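Alp7A (Bacillus subtilis, PDB 5EC0) binds adenine nucleotide as a plasmid-encoded bacterial actin-like protein and probably forms cytoskeletal filaments that segregate plasmid DNA. Local coordinates at residues K296-I307 with V333-E344. Residues are numbered along the deposited sequence; the frame is centred on the assembly and turned at random.
Sequences KKSLKEYTEIKI and VLEESISVVTEE
Val341 enters as a knob into the hole formed by Lys300, Thr303, Glu304 and Ile307, an example of helix packing on the actin-like fold, here at a crossing angle of -63°. Its CB faces Thr303 CG2, CG1 rests on Ile307 CG1 at 3.7 Å, and CG2 lies against the aliphatic carbons of Lys300 and Glu304. Where the helices come nearest, small side chains meet: Ser337 CB lies 3.1 Å from Thr303 OG1. That hydroxyl, anti to its own carbonyl carbon (chi1 -61°), is led back to donate to Leu299 O, leaving CG2 for Ile338 CG1. Leu299 O also accepts from Thr303 N, on the other face of its plane. Leu334 runs alongside Thr303 in the opposite sense, its CD1 in plane at the Tyr302 ring edge, 3.7 Å from Tyr302 CD2; Phe243 meets this ring edge-to-face. Val333 touches both Leu299 and the bound ADP, joining this helix pair to the nucleotide pocket. Two salt bridges run along one margin of the apolar seam. Extended Lys296 crosses Glu336 at about a right angle, and NZ donates to the syn lone pairs of Glu336 OE1 (2.9 Å) and OE2 (3.0 Å); an alanine in place of Lys296 would probably leave that carboxylate without its cationic mate and freer to turn. Lys300 NZ meets Glu344 OE2 at 2.9 Å, syn but 25° out of the carboxylate plane. One water links the helices, donating to Lys296 O and hydrogen-bonded to Ser337 OG, each at 2.6 Å.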
# COMPACT_ATOMS: atom_id res chain seq x y z
N LYS A 296 -4.93 -1.13 -23.80
CA LYS A 296 -6.10 -0.34 -23.41
C LYS A 296 -7.37 -1.17 -23.56
O LYS A 296 -8.30 -1.03 -22.78
CB LYS A 296 -6.21 0.96 -24.21
CG LYS A 296 -5.01 1.87 -24.04
CD LYS A 296 -5.33 3.34 -24.22
CE LYS A 296 -4.09 4.19 -23.92
NZ LYS A 296 -4.38 5.64 -23.72
N LYS A 297 -7.39 -2.04 -24.57
CA LYS A 297 -8.53 -2.92 -24.79
C LYS A 297 -8.69 -3.89 -23.63
O LYS A 297 -9.79 -4.05 -23.09
CB LYS A 297 -8.38 -3.67 -26.11
CG LYS A 297 -9.52 -4.62 -26.44
CD LYS A 297 -9.38 -5.15 -27.86
CE LYS A 297 -10.28 -6.34 -28.11
NZ LYS A 297 -10.15 -6.83 -29.52
N SER A 298 -7.59 -4.53 -23.23
CA SER A 298 -7.63 -5.44 -22.09
C SER A 298 -8.00 -4.74 -20.78
O SER A 298 -8.74 -5.28 -19.95
CB SER A 298 -6.28 -6.13 -21.92
OG SER A 298 -6.36 -7.12 -20.91
N LEU A 299 -7.50 -3.52 -20.59
CA LEU A 299 -7.80 -2.77 -19.39
C LEU A 299 -9.27 -2.36 -19.36
O LEU A 299 -9.88 -2.27 -18.29
CB LEU A 299 -6.91 -1.54 -19.27
CG LEU A 299 -5.44 -1.83 -18.96
CD1 LEU A 299 -4.68 -0.53 -18.65
CD2 LEU A 299 -5.30 -2.83 -17.81
N LYS A 300 -9.85 -2.10 -20.53
CA LYS A 300 -11.24 -1.68 -20.59
C LYS A 300 -12.14 -2.84 -20.20
O LYS A 300 -13.10 -2.65 -19.45
CB LYS A 300 -11.61 -1.16 -21.98
CG LYS A 300 -12.91 -0.34 -21.99
CD LYS A 300 -13.38 -0.07 -23.41
CE LYS A 300 -14.78 0.52 -23.44
NZ LYS A 300 -15.25 0.63 -24.85
N GLU A 301 -11.82 -4.04 -20.70
CA GLU A 301 -12.50 -5.27 -20.29
C GLU A 301 -12.54 -5.42 -18.78
O GLU A 301 -13.61 -5.59 -18.19
CB GLU A 301 -11.82 -6.52 -20.87
CG GLU A 301 -11.85 -6.67 -22.38
CD GLU A 301 -10.98 -7.83 -22.84
OE1 GLU A 301 -10.77 -8.78 -22.05
OE2 GLU A 301 -10.48 -7.78 -23.99
N TYR A 302 -11.36 -5.35 -18.16
CA TYR A 302 -11.23 -5.49 -16.72
C TYR A 302 -12.05 -4.43 -15.99
O TYR A 302 -12.77 -4.73 -15.05
CB TYR A 302 -9.75 -5.42 -16.30
CG TYR A 302 -9.55 -5.66 -14.82
CD1 TYR A 302 -9.60 -6.96 -14.30
CD2 TYR A 302 -9.33 -4.60 -13.94
CE1 TYR A 302 -9.43 -7.19 -12.93
CE2 TYR A 302 -9.16 -4.82 -12.58
CZ TYR A 302 -9.22 -6.12 -12.08
OH TYR A 302 -9.06 -6.37 -10.74
N THR A 303 -11.95 -3.19 -16.45
CA THR A 303 -12.67 -2.07 -15.85
C THR A 303 -14.19 -2.30 -15.90
O THR A 303 -14.91 -2.00 -14.94
CB THR A 303 -12.29 -0.74 -16.54
OG1 THR A 303 -10.89 -0.51 -16.39
CG2 THR A 303 -13.05 0.44 -15.94
N GLU A 304 -14.68 -2.84 -17.01
CA GLU A 304 -16.09 -3.15 -17.14
C GLU A 304 -16.52 -4.15 -16.06
O GLU A 304 -17.58 -4.01 -15.46
CB GLU A 304 -16.41 -3.66 -18.56
CG GLU A 304 -16.99 -2.54 -19.46
CD GLU A 304 -16.80 -2.77 -20.94
OE1 GLU A 304 -16.08 -3.72 -21.32
OE2 GLU A 304 -17.37 -2.00 -21.74
N ILE A 305 -15.68 -5.13 -15.79
CA ILE A 305 -15.93 -6.04 -14.68
C ILE A 305 -15.91 -5.28 -13.33
O ILE A 305 -16.75 -5.53 -12.47
CB ILE A 305 -14.90 -7.20 -14.67
CG1 ILE A 305 -15.09 -8.07 -15.92
CG2 ILE A 305 -15.06 -8.06 -13.44
CD1 ILE A 305 -13.84 -8.82 -16.33
N LYS A 306 -14.98 -4.35 -13.15
CA LYS A 306 -14.90 -3.62 -11.88
C LYS A 306 -16.12 -2.72 -11.65
O LYS A 306 -16.72 -2.74 -10.57
CB LYS A 306 -13.62 -2.78 -11.79
CG LYS A 306 -12.30 -3.54 -11.88
CD LYS A 306 -12.11 -4.57 -10.76
CE LYS A 306 -12.55 -5.96 -11.20
NZ LYS A 306 -12.44 -6.95 -10.10
N ILE A 307 -16.50 -1.95 -12.66
CA ILE A 307 -17.63 -1.04 -12.51
C ILE A 307 -18.88 -1.82 -12.14
O ILE A 307 -19.63 -1.42 -11.26
CB ILE A 307 -17.89 -0.22 -13.79
CG1 ILE A 307 -16.69 0.66 -14.12
CG2 ILE A 307 -19.11 0.68 -13.62
CD1 ILE A 307 -16.27 1.56 -12.97
N VAL A 333 -4.22 3.12 -12.54
CA VAL A 333 -3.95 2.61 -13.88
C VAL A 333 -5.21 2.65 -14.76
O VAL A 333 -5.16 2.96 -15.96
CB VAL A 333 -3.40 1.18 -13.79
CG1 VAL A 333 -3.49 0.46 -15.12
CG2 VAL A 333 -1.96 1.20 -13.25
N LEU A 334 -6.34 2.36 -14.12
CA LEU A 334 -7.61 2.22 -14.80
C LEU A 334 -8.34 3.55 -14.99
O LEU A 334 -9.46 3.57 -15.49
CB LEU A 334 -8.52 1.26 -14.03
CG LEU A 334 -8.15 -0.22 -13.88
CD1 LEU A 334 -9.34 -0.96 -13.31
CD2 LEU A 334 -7.72 -0.83 -15.20
N GLU A 335 -7.71 4.64 -14.58
CA GLU A 335 -8.39 5.93 -14.51
C GLU A 335 -9.06 6.33 -15.83
O GLU A 335 -10.24 6.70 -15.87
CB GLU A 335 -7.43 7.03 -14.09
CG GLU A 335 -8.08 8.41 -14.17
CD GLU A 335 -7.21 9.53 -13.63
OE1 GLU A 335 -5.99 9.33 -13.44
OE2 GLU A 335 -7.77 10.62 -13.39
N GLU A 336 -8.29 6.25 -16.91
CA GLU A 336 -8.81 6.53 -18.24
C GLU A 336 -9.97 5.58 -18.60
O GLU A 336 -11.01 6.01 -19.12
CB GLU A 336 -7.67 6.42 -19.26
CG GLU A 336 -8.08 6.61 -20.72
CD GLU A 336 -6.95 6.24 -21.69
OE1 GLU A 336 -5.88 5.78 -21.23
OE2 GLU A 336 -7.13 6.40 -22.91
N SER A 337 -9.78 4.30 -18.31
CA SER A 337 -10.75 3.26 -18.63
C SER A 337 -12.06 3.48 -17.89
O SER A 337 -13.14 3.22 -18.40
CB SER A 337 -10.19 1.88 -18.26
OG SER A 337 -9.14 1.50 -19.13
N ILE A 338 -11.93 3.95 -16.66
CA ILE A 338 -13.07 4.19 -15.81
C ILE A 338 -13.90 5.34 -16.39
O ILE A 338 -15.13 5.27 -16.43
CB ILE A 338 -12.63 4.49 -14.39
CG1 ILE A 338 -12.08 3.20 -13.77
CG2 ILE A 338 -13.78 5.07 -13.57
CD1 ILE A 338 -11.26 3.40 -12.50
N SER A 339 -13.22 6.36 -16.87
CA SER A 339 -13.92 7.50 -17.47
C SER A 339 -14.68 7.07 -18.73
O SER A 339 -15.82 7.46 -18.91
CB SER A 339 -12.93 8.61 -17.79
OG SER A 339 -13.57 9.64 -18.52
N VAL A 340 -14.06 6.24 -19.57
CA VAL A 340 -14.69 5.77 -20.79
C VAL A 340 -15.88 4.85 -20.51
O VAL A 340 -16.96 5.02 -21.08
CB VAL A 340 -13.68 4.99 -21.68
CG1 VAL A 340 -14.38 4.45 -22.94
CG2 VAL A 340 -12.49 5.88 -22.07
N VAL A 341 -15.66 3.87 -19.64
CA VAL A 341 -16.68 2.88 -19.36
C VAL A 341 -17.89 3.50 -18.66
O VAL A 341 -19.03 3.19 -19.02
CB VAL A 341 -16.11 1.71 -18.50
CG1 VAL A 341 -17.24 0.97 -17.78
CG2 VAL A 341 -15.28 0.74 -19.37
N THR A 342 -17.66 4.38 -17.69
CA THR A 342 -18.79 4.94 -16.95
C THR A 342 -19.60 5.88 -17.85
O THR A 342 -20.82 5.98 -17.73
CB THR A 342 -18.34 5.67 -15.66
OG1 THR A 342 -17.34 6.65 -15.95
CG2 THR A 342 -17.77 4.67 -14.68
N GLU A 343 -18.92 6.53 -18.80
CA GLU A 343 -19.62 7.38 -19.74
C GLU A 343 -20.50 6.56 -20.67
O GLU A 343 -21.61 6.98 -20.99
CB GLU A 343 -18.65 8.22 -20.54
CG GLU A 343 -19.38 9.25 -21.39
CD GLU A 343 -18.47 10.01 -22.32
OE1 GLU A 343 -17.61 10.76 -21.81
OE2 GLU A 343 -18.62 9.86 -23.55
N GLU A 344 -20.01 5.40 -21.11
CA GLU A 344 -20.80 4.52 -21.99
C GLU A 344 -22.01 3.96 -21.27
O GLU A 344 -23.05 3.72 -21.87
CB GLU A 344 -19.96 3.35 -22.52
CG GLU A 344 -18.91 3.69 -23.57
CD GLU A 344 -18.10 2.46 -23.99
OE1 GLU A 344 -18.09 1.47 -23.23
OE2 GLU A 344 -17.48 2.49 -25.08
O HOH W 1 -8.63 1.31 -21.70